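Local coordinates for Tlr1174 protein (Synechococcus elongatus, PDB 2OZT) that catalyses the dehydration of 2-succinyl-6-hydroxy-2,4-cyclohexadiene-1-carboxylate to 2-succinylbenzoate, a metal-dependent step of phylloquinone biosynthesis, at residues L58-A63 against E82-A87; G90-W95 against F249-S254; A149-L154 against N178-W183. All coordinates share one frame; numbering follows the deposited sequence.

Contact 1 of 3, residues L58-A63 against E82-A87; sequences LNADIA and EALPAA
Leu84 reaches across to the turn of helix 58-63 that carries Ala60 and Asp61, and its CD2 methyl does most of the work. That methyl sits 3.8 Å from Ala60 CB, the apolar part of the contact. It also packs against a carboxylate oxygen, with Leu84 CD2 lying 3.7 Å from Asp61 OD1. The other branch, CD1, comes no nearer than 4.1 Å to Ala60 O. Asp61 and Leu84 run alongside each other in opposite senses, so the carboxylate travels along the flank of the leucine and does not meet it head on. Both side chains have CG anti to the carbonyl carbon, with chi1 -68° for Asp61 and -57° for Leu84. In Asp61 this swings OD1 over to the start of helix 85-97, where it stops 3.6 Å from Ala87 CB.

Leu84 is the N-cap residue of that helix, so the aspartate lies close to a helix N-terminus, a setting that would favour negative charge. Glu56 makes direct use of it: its OE1 and OE2 take the backbone N-H groups of Ala86 and Ala87. OE2 also lies close to Asp61 OD1, so these two like charges may shift the ionisation of one of the acids.

This is plain packing inside the N-terminal domain. Leu64, farther along helix 58-67, touches both Leu84 and Ala87, while Leu58 and Ile62 of the same helix pack on strands 23-36 and 3-20, placing the helix between the antiparallel sheet and the start of helix 85-97.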
loop_
_atom_site.group_PDB
_atom_site.type_symbol
_atom_site.label_atom_id
_atom_site.label_comp_id
_atom_site.label_asym_id
_atom_site.label_seq_id
_atom_site.Cartn_x
_atom_site.Cartn_y
_atom_site.Cartn_z
ATOM N N LEU A 58 -1.380 -12.964 10.978
ATOM C CA LEU A 58 -0.274 -12.762 11.878
ATOM C C LEU A 58 -0.011 -14.061 12.626
ATOM O O LEU A 58 1.158 -14.419 12.885
ATOM C CB LEU A 58 -0.571 -11.634 12.847
ATOM C CG LEU A 58 0.594 -11.287 13.774
ATOM C CD1 LEU A 58 1.823 -10.848 12.960
ATOM C CD2 LEU A 58 0.192 -10.205 14.775
ATOM N N ASN A 59 -1.046 -14.792 13.018
ATOM C CA ASN A 59 -0.779 -16.077 13.712
ATOM C C ASN A 59 0.043 -17.039 12.894
ATOM O O ASN A 59 0.929 -17.750 13.437
ATOM C CB ASN A 59 -2.102 -16.733 14.127
ATOM C CG ASN A 59 -2.758 -16.014 15.280
ATOM O OD1 ASN A 59 -2.197 -15.100 15.887
ATOM N ND2 ASN A 59 -4.012 -16.403 15.565
ATOM N N ALA A 60 -0.174 -17.069 11.595
ATOM C CA ALA A 60 0.614 -17.944 10.743
ATOM C C ALA A 60 2.073 -17.456 10.638
ATOM O O ALA A 60 3.020 -18.267 10.569
ATOM C CB ALA A 60 -0.034 -18.018 9.341
ATOM N N ASP A 61 2.286 -16.140 10.625
ATOM C CA ASP A 61 3.637 -15.574 10.593
ATOM C C ASP A 61 4.369 -15.900 11.909
ATOM O O ASP A 61 5.599 -16.168 11.932
ATOM C CB ASP A 61 3.573 -14.066 10.430
ATOM C CG ASP A 61 3.050 -13.645 9.054
ATOM O OD1 ASP A 61 3.313 -14.354 8.056
ATOM O OD2 ASP A 61 2.426 -12.575 8.995
ATOM N N ILE A 62 3.621 -15.874 13.018
ATOM C CA ILE A 62 4.205 -16.188 14.340
ATOM C C ILE A 62 4.655 -17.642 14.357
ATOM O O ILE A 62 5.794 -17.960 14.787
ATOM C CB ILE A 62 3.202 -15.896 15.518
ATOM C CG1 ILE A 62 3.060 -14.395 15.717
ATOM C CG2 ILE A 62 3.758 -16.490 16.846
ATOM C CD1 ILE A 62 1.795 -14.003 16.468
ATOM N N ALA A 63 3.810 -18.528 13.857
ATOM C CA ALA A 63 4.160 -19.945 13.788
ATOM C C ALA A 63 5.432 -20.123 12.942
ATOM O O ALA A 63 6.346 -20.856 13.315
ATOM C CB ALA A 63 3.033 -20.747 13.227
ATOM N N GLU A 82 5.443 -19.148 0.143
ATOM C CA GLU A 82 4.893 -18.097 -0.694
ATOM C C GLU A 82 3.563 -17.619 -0.151
ATOM O O GLU A 82 3.136 -16.491 -0.450
ATOM C CB GLU A 82 4.722 -18.607 -2.146
ATOM C CG GLU A 82 3.933 -17.671 -3.083
ATOM C CD GLU A 82 3.904 -18.154 -4.529
ATOM O OE1 GLU A 82 4.862 -18.828 -4.965
ATOM O OE2 GLU A 82 2.921 -17.848 -5.235
ATOM N N ALA A 83 2.894 -18.461 0.645
ATOM C CA ALA A 83 1.594 -18.085 1.208
ATOM C C ALA A 83 1.735 -17.064 2.351
ATOM O O ALA A 83 0.744 -16.592 2.886
ATOM C CB ALA A 83 0.839 -19.322 1.693
ATOM N N LEU A 84 2.972 -16.747 2.734
ATOM C CA LEU A 84 3.209 -15.740 3.798
ATOM C C LEU A 84 4.037 -14.556 3.238
ATOM O O LEU A 84 5.209 -14.349 3.611
ATOM C CB LEU A 84 3.975 -16.372 4.957
ATOM C CG LEU A 84 3.311 -17.600 5.608
ATOM C CD1 LEU A 84 4.254 -18.220 6.673
ATOM C CD2 LEU A 84 1.940 -17.247 6.188
ATOM N N PRO A 85 3.455 -13.788 2.318
ATOM C CA PRO A 85 4.250 -12.734 1.657
ATOM C C PRO A 85 4.713 -11.610 2.566
ATOM O O PRO A 85 5.806 -11.074 2.352
ATOM C CB PRO A 85 3.312 -12.189 0.575
ATOM C CG PRO A 85 1.922 -12.575 1.037
ATOM C CD PRO A 85 2.090 -13.902 1.782
ATOM N N ALA A 86 3.932 -11.238 3.584
ATOM C CA ALA A 86 4.449 -10.238 4.542
ATOM C C ALA A 86 5.692 -10.756 5.297
ATOM O O ALA A 86 6.603 -9.979 5.565
ATOM C CB ALA A 86 3.324 -9.761 5.509
ATOM N N ALA A 87 5.676 -12.051 5.632
ATOM C CA ALA A 87 6.883 -12.650 6.241
ATOM C C ALA A 87 8.064 -12.620 5.275
ATOM O O ALA A 87 9.185 -12.295 5.705
ATOM C CB ALA A 87 6.583 -14.075 6.696
#

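Contact 2 of 3, residues G90-W95 against F249-S254; sequences GFATAW and FGDPDS
The carboxylate of Asp251 has Ala92 CB beside its OD1, at 3.9 Å, and the backbone N-H of Asp253 meets the same oxygen from above the carboxylate plane, 39° out of it. The ring of Phe249 has Asp251 O at its edge and in its plane, 3.9 Å from CE2; this ring packs on Ala227 and Val230 of helix 227-235. The pyrrolidine ring of Pro252 supplies the rest of the surface. Its CD lies 4.0 Å from Ala92 CB, while Pro252 CG is 4.0 Å from Thr93 CG2, the threonine side chain crossing the proline at about a right angle. Thr93 OG1 lies between the backbone N and the carbonyl carbon and bonds back to Phe89 O one turn earlier, which leaves the methyl to face the proline.

Asp251 is the N-cap of helix 252-260. With CG anti to the backbone N, chi1 -171°, OD1 folds forward to accept from Asp253 N at 2.9 Å, with a fairly straight N-H...O angle of 158°. Just before it, Gly250 leaves the preceding helix at a positive phi, which suits glycine. With an alanine here in place of Asp251, the N-H of Asp253 would probably lose its capping acceptor and the first turn of the helix would be less firmly set beside Ala92.

The chemistry is thus lopsided: the hydrogen bonds described stay within each helix or its cap, Thr93 OG1 within helix 85-97 and Asp251 OD1 at the start of helix 252-260, and what joins the N-terminal domain to the barrel domain at this point is van der Waals contact of small methyls with a proline and a capping carboxylate.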
loop_
_atom_site.group_PDB
_atom_site.type_symbol
_atom_site.label_atom_id
_atom_site.label_comp_id
_atom_site.label_asym_id
_atom_site.label_seq_id
_atom_site.Cartn_x
_atom_site.Cartn_y
_atom_site.Cartn_z
ATOM N N GLY A 90 9.322 -9.130 5.373
ATOM C CA GLY A 90 10.038 -8.809 6.614
ATOM C C GLY A 90 11.431 -9.414 6.694
ATOM O O GLY A 90 12.388 -8.693 7.039
ATOM N N PHE A 91 11.525 -10.701 6.363
ATOM C CA PHE A 91 12.848 -11.336 6.435
ATOM C C PHE A 91 13.777 -10.797 5.366
ATOM O O PHE A 91 14.941 -10.570 5.651
ATOM C CB PHE A 91 12.711 -12.831 6.358
ATOM C CG PHE A 91 12.358 -13.458 7.687
ATOM C CD1 PHE A 91 13.385 -13.663 8.645
ATOM C CD2 PHE A 91 11.023 -13.748 8.025
ATOM C CE1 PHE A 91 13.089 -14.240 9.893
ATOM C CE2 PHE A 91 10.710 -14.287 9.269
ATOM C CZ PHE A 91 11.748 -14.537 10.186
ATOM N N ALA A 92 13.296 -10.584 4.156
ATOM C CA ALA A 92 14.171 -10.106 3.082
ATOM C C ALA A 92 14.714 -8.725 3.382
ATOM O O ALA A 92 15.925 -8.446 3.239
ATOM C CB ALA A 92 13.435 -10.132 1.739
ATOM N N THR A 93 13.859 -7.828 3.852
ATOM C CA THR A 93 14.289 -6.467 4.189
ATOM C C THR A 93 15.207 -6.432 5.428
ATOM O O THR A 93 16.156 -5.646 5.479
ATOM C CB THR A 93 13.081 -5.475 4.289
ATOM O OG1 THR A 93 12.174 -5.930 5.291
ATOM C CG2 THR A 93 12.314 -5.335 2.923
ATOM N N ALA A 94 14.915 -7.270 6.412
ATOM C CA ALA A 94 15.783 -7.344 7.570
ATOM C C ALA A 94 17.171 -7.787 7.117
ATOM O O ALA A 94 18.162 -7.177 7.532
ATOM C CB ALA A 94 15.205 -8.333 8.591
ATOM N N TRP A 95 17.238 -8.849 6.335
ATOM C CA TRP A 95 18.565 -9.387 5.895
ATOM C C TRP A 95 19.334 -8.296 5.162
ATOM O O TRP A 95 20.521 -8.068 5.412
ATOM C CB TRP A 95 18.352 -10.563 4.963
ATOM C CG TRP A 95 19.625 -11.289 4.582
ATOM C CD1 TRP A 95 20.342 -11.138 3.432
ATOM C CD2 TRP A 95 20.282 -12.302 5.342
ATOM N NE1 TRP A 95 21.430 -11.991 3.439
ATOM C CE2 TRP A 95 21.420 -12.706 4.604
ATOM C CE3 TRP A 95 20.035 -12.899 6.586
ATOM C CZ2 TRP A 95 22.301 -13.697 5.066
ATOM C CZ3 TRP A 95 20.937 -13.903 7.051
ATOM C CH2 TRP A 95 22.049 -14.270 6.283
ATOM N N PHE A 249 3.399 -7.710 0.080
ATOM C CA PHE A 249 3.478 -8.238 -1.272
ATOM C C PHE A 249 4.350 -9.484 -1.424
ATOM O O PHE A 249 4.034 -10.357 -2.251
ATOM C CB PHE A 249 4.002 -7.090 -2.144
ATOM C CG PHE A 249 4.442 -7.473 -3.521
ATOM C CD1 PHE A 249 3.577 -7.336 -4.637
ATOM C CD2 PHE A 249 5.757 -7.896 -3.727
ATOM C CE1 PHE A 249 4.045 -7.645 -5.939
ATOM C CE2 PHE A 249 6.209 -8.246 -5.003
ATOM C CZ PHE A 249 5.349 -8.098 -6.098
ATOM N N GLY A 250 5.407 -9.630 -0.614
ATOM C CA GLY A 250 6.362 -10.710 -0.823
ATOM C C GLY A 250 7.778 -10.191 -0.796
ATOM O O GLY A 250 8.039 -9.077 -0.331
ATOM N N ASP A 251 8.711 -10.998 -1.307
ATOM C CA ASP A 251 10.097 -10.535 -1.435
ATOM C C ASP A 251 10.094 -9.351 -2.422
ATOM O O ASP A 251 9.606 -9.508 -3.519
ATOM C CB ASP A 251 10.917 -11.702 -2.010
ATOM C CG ASP A 251 12.421 -11.449 -2.003
ATOM O OD1 ASP A 251 12.886 -10.313 -2.155
ATOM O OD2 ASP A 251 13.171 -12.440 -1.817
ATOM N N PRO A 252 10.672 -8.204 -2.049
ATOM C CA PRO A 252 10.732 -7.069 -3.032
ATOM C C PRO A 252 11.348 -7.489 -4.377
ATOM O O PRO A 252 10.986 -6.949 -5.434
ATOM C CB PRO A 252 11.634 -6.048 -2.340
ATOM C CG PRO A 252 11.441 -6.328 -0.843
ATOM C CD PRO A 252 11.285 -7.845 -0.752
ATOM N N ASP A 253 12.257 -8.458 -4.344
ATOM C CA ASP A 253 12.892 -8.913 -5.600
ATOM C C ASP A 253 11.868 -9.459 -6.566
ATOM O O ASP A 253 12.063 -9.422 -7.791
ATOM C CB ASP A 253 13.970 -9.966 -5.347
ATOM C CG ASP A 253 15.258 -9.384 -4.822
ATOM O OD1 ASP A 253 15.451 -8.149 -4.845
ATOM O OD2 ASP A 253 16.109 -10.204 -4.371
ATOM N N SER A 254 10.725 -9.936 -6.057
ATOM C CA SER A 254 9.661 -10.412 -6.961
ATOM C C SER A 254 8.994 -9.268 -7.761
ATOM O O SER A 254 8.570 -9.491 -8.892
ATOM C CB SER A 254 8.591 -11.186 -6.197
ATOM O OG SER A 254 9.120 -12.383 -5.635
#

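Contact 3 of 3, residues A149-L154 against N178-W183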
loop_
_atom_site.group_PDB
_atom_site.type_symbol
_atom_site.label_atom_id
_atom_site.label_comp_id
_atom_site.label_asym_id
_atom_site.label_seq_id
_atom_site.Cartn_x
_atom_site.Cartn_y
_atom_site.Cartn_z
ATOM N N ALA A 149 -22.474 15.178 -8.173
ATOM C CA ALA A 149 -22.621 16.618 -7.957
ATOM C C ALA A 149 -21.479 17.232 -7.173
ATOM O O ALA A 149 -20.956 18.289 -7.552
ATOM C CB ALA A 149 -23.964 16.925 -7.316
ATOM N N ILE A 150 -21.020 16.499 -6.144
ATOM C CA ILE A 150 -19.835 16.927 -5.374
ATOM C C ILE A 150 -18.618 16.901 -6.295
ATOM O O ILE A 150 -17.794 17.831 -6.299
ATOM C CB ILE A 150 -19.616 16.052 -4.162
ATOM C CG1 ILE A 150 -20.787 16.204 -3.179
ATOM C CG2 ILE A 150 -18.294 16.438 -3.478
ATOM C CD1 ILE A 150 -20.858 15.094 -2.179
ATOM N N LEU A 151 -18.506 15.836 -7.087
ATOM C CA LEU A 151 -17.342 15.702 -7.954
ATOM C C LEU A 151 -17.234 16.859 -8.955
ATOM O O LEU A 151 -16.156 17.411 -9.203
ATOM C CB LEU A 151 -17.398 14.353 -8.696
ATOM C CG LEU A 151 -16.175 14.063 -9.572
ATOM C CD1 LEU A 151 -14.793 14.247 -8.876
ATOM C CD2 LEU A 151 -16.246 12.652 -10.104
ATOM N N LYS A 152 -18.382 17.232 -9.531
ATOM C CA LYS A 152 -18.431 18.365 -10.436
ATOM C C LYS A 152 -17.880 19.648 -9.749
ATOM O O LYS A 152 -17.066 20.382 -10.336
ATOM C CB LYS A 152 -19.879 18.556 -10.953
ATOM C CG LYS A 152 -20.037 19.716 -11.908
ATOM C CD LYS A 152 -21.421 19.616 -12.595
ATOM C CE LYS A 152 -21.793 20.910 -13.310
ATOM N NZ LYS A 152 -20.855 21.211 -14.417
ATOM N N ALA A 153 -18.309 19.893 -8.518
ATOM C CA ALA A 153 -17.848 21.063 -7.756
ATOM C C ALA A 153 -16.354 20.942 -7.399
ATOM O O ALA A 153 -15.607 21.931 -7.447
ATOM C CB ALA A 153 -18.681 21.210 -6.503
ATOM N N LEU A 154 -15.933 19.721 -7.042
ATOM C CA LEU A 154 -14.532 19.489 -6.651
ATOM C C LEU A 154 -13.619 19.720 -7.822
ATOM O O LEU A 154 -12.557 20.367 -7.686
ATOM C CB LEU A 154 -14.425 18.070 -6.085
ATOM C CG LEU A 154 -13.017 17.625 -5.671
ATOM C CD1 LEU A 154 -12.427 18.520 -4.545
ATOM C CD2 LEU A 154 -13.048 16.156 -5.250
ATOM N N ASN A 178 -20.894 0.749 -14.246
ATOM C CA ASN A 178 -21.060 1.110 -15.631
ATOM C C ASN A 178 -21.644 2.515 -15.829
ATOM O O ASN A 178 -21.173 3.266 -16.691
ATOM C CB ASN A 178 -21.883 0.044 -16.325
ATOM C CG ASN A 178 -21.521 -0.083 -17.750
ATOM O OD1 ASN A 178 -20.740 -0.949 -18.134
ATOM N ND2 ASN A 178 -22.047 0.812 -18.559
ATOM N N ARG A 179 -22.633 2.867 -14.994
ATOM C CA ARG A 179 -23.237 4.214 -15.060
ATOM C C ARG A 179 -22.201 5.289 -14.683
ATOM O O ARG A 179 -22.111 6.338 -15.329
ATOM C CB ARG A 179 -24.465 4.298 -14.167
ATOM C CG ARG A 179 -25.658 3.511 -14.745
ATOM C CD ARG A 179 -27.019 3.996 -14.189
ATOM N NE ARG A 179 -26.990 4.099 -12.721
ATOM C CZ ARG A 179 -27.046 3.060 -11.888
ATOM N NH1 ARG A 179 -27.157 1.823 -12.355
ATOM N NH2 ARG A 179 -26.991 3.260 -10.570
ATOM N N TRP A 180 -21.364 4.999 -13.669
ATOM C CA TRP A 180 -20.288 5.909 -13.289
ATOM C C TRP A 180 -19.265 6.134 -14.388
ATOM O O TRP A 180 -18.858 7.267 -14.661
ATOM C CB TRP A 180 -19.566 5.353 -12.067
ATOM C CG TRP A 180 -19.907 6.031 -10.763
ATOM C CD1 TRP A 180 -20.665 5.528 -9.756
ATOM C CD2 TRP A 180 -19.428 7.300 -10.322
ATOM N NE1 TRP A 180 -20.697 6.423 -8.689
ATOM C CE2 TRP A 180 -19.940 7.514 -9.022
ATOM C CE3 TRP A 180 -18.588 8.261 -10.888
ATOM C CZ2 TRP A 180 -19.644 8.695 -8.279
ATOM C CZ3 TRP A 180 -18.329 9.435 -10.168
ATOM C CH2 TRP A 180 -18.820 9.614 -8.873
ATOM N N PHE A 181 -18.867 5.063 -15.068
ATOM C CA PHE A 181 -17.905 5.244 -16.132
ATOM C C PHE A 181 -18.477 6.021 -17.311
ATOM O O PHE A 181 -17.756 6.758 -17.954
ATOM C CB PHE A 181 -17.271 3.913 -16.550
ATOM C CG PHE A 181 -16.239 3.432 -15.552
ATOM C CD1 PHE A 181 -15.058 4.144 -15.397
ATOM C CD2 PHE A 181 -16.461 2.311 -14.777
ATOM C CE1 PHE A 181 -14.110 3.741 -14.448
ATOM C CE2 PHE A 181 -15.530 1.902 -13.841
ATOM C CZ PHE A 181 -14.362 2.630 -13.668
ATOM N N ALA A 182 -19.775 5.863 -17.536
ATOM C CA ALA A 182 -20.446 6.614 -18.637
ATOM C C ALA A 182 -20.500 8.091 -18.247
ATOM O O ALA A 182 -20.209 8.972 -19.079
ATOM C CB ALA A 182 -21.813 6.067 -18.895
ATOM N N TRP A 183 -20.820 8.377 -16.981
ATOM C CA TRP A 183 -20.798 9.759 -16.483
ATOM C C TRP A 183 -19.412 10.367 -16.601
ATOM O O TRP A 183 -19.246 11.523 -17.019
ATOM C CB TRP A 183 -21.242 9.822 -15.022
ATOM C CG TRP A 183 -21.442 11.237 -14.503
ATOM C CD1 TRP A 183 -22.618 11.925 -14.474
ATOM C CD2 TRP A 183 -20.459 12.096 -13.915
ATOM N NE1 TRP A 183 -22.432 13.160 -13.900
ATOM C CE2 TRP A 183 -21.114 13.303 -13.564
ATOM C CE3 TRP A 183 -19.093 11.975 -13.655
ATOM C CZ2 TRP A 183 -20.447 14.379 -12.986
ATOM C CZ3 TRP A 183 -18.419 13.056 -13.059
ATOM C CH2 TRP A 183 -19.105 14.240 -12.725
#
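The shortest polar bond beside the Leu151-Trp183 contact is a backbone one, Leu154 N to Ile150 O at 2.8 Å, inside helix 149-154; the bond from Trp183 N to Arg179 O at 2.9 Å is its counterpart within the facing helix. Between the helices the meeting is apolar and runs through one methyl. Leu151 CD2 lies 3.7 Å from Trp183 CZ3 and 3.8 Å from Trp180 CZ3, so a single branch fits between two indole six-membered rings. It reaches Trp180 at the edge, in the plane of the ring, and Trp183 at a slant. The two indole planes are inclined to each other by about 70°, which forms the corner that CD2 enters. In Leu151, CG is anti to the backbone N (chi1 -176°), and with chi2 turned as it is, CD2 is the branch that meets the two indoles.

Helices 144-157 and 174-187 are successive outer helices of the enolase-superfamily barrel, with strand 163-167 between them in the chain. That strand ends at Asp167, which binds magnesium. The two segments run at 29° to each other, and their axes come no closer than 13.2 Å, a wide spacing that the large tryptophan side chains bridge.

Trp180 has several further neighbours: its ring stacks with Trp172, and it touches Pro144, Glu147 and Gln148. Trp183, nearer the surface, meets the ring of His187 and brings CH2 to 4.4 Å from Lys152 N. Beneath them, Leu151 rests on Leu164 and Leu166 of the barrel strand.

Contacts 1 and 2 share helix 85-97: its start packs on helix 58-67 within the N-terminal domain, and its later turns on helix 252-260 of the barrel domain. Their centres are 12 Å apart, and they touch directly, Pro85 CB lying 3.4 Å from Phe249 O. This one helix therefore links the N-terminal domain with its antiparallel sheet to the barrel. Contact 3 lies about 40 Å from either, centre to centre, across the middle of the chain, where two neighbouring barrel helices pack. Along the chain contact 1 closes first, and contact 3 is nested inside the long loop closed by contact 2, a loop containing much of the barrel and its metal-binding residues.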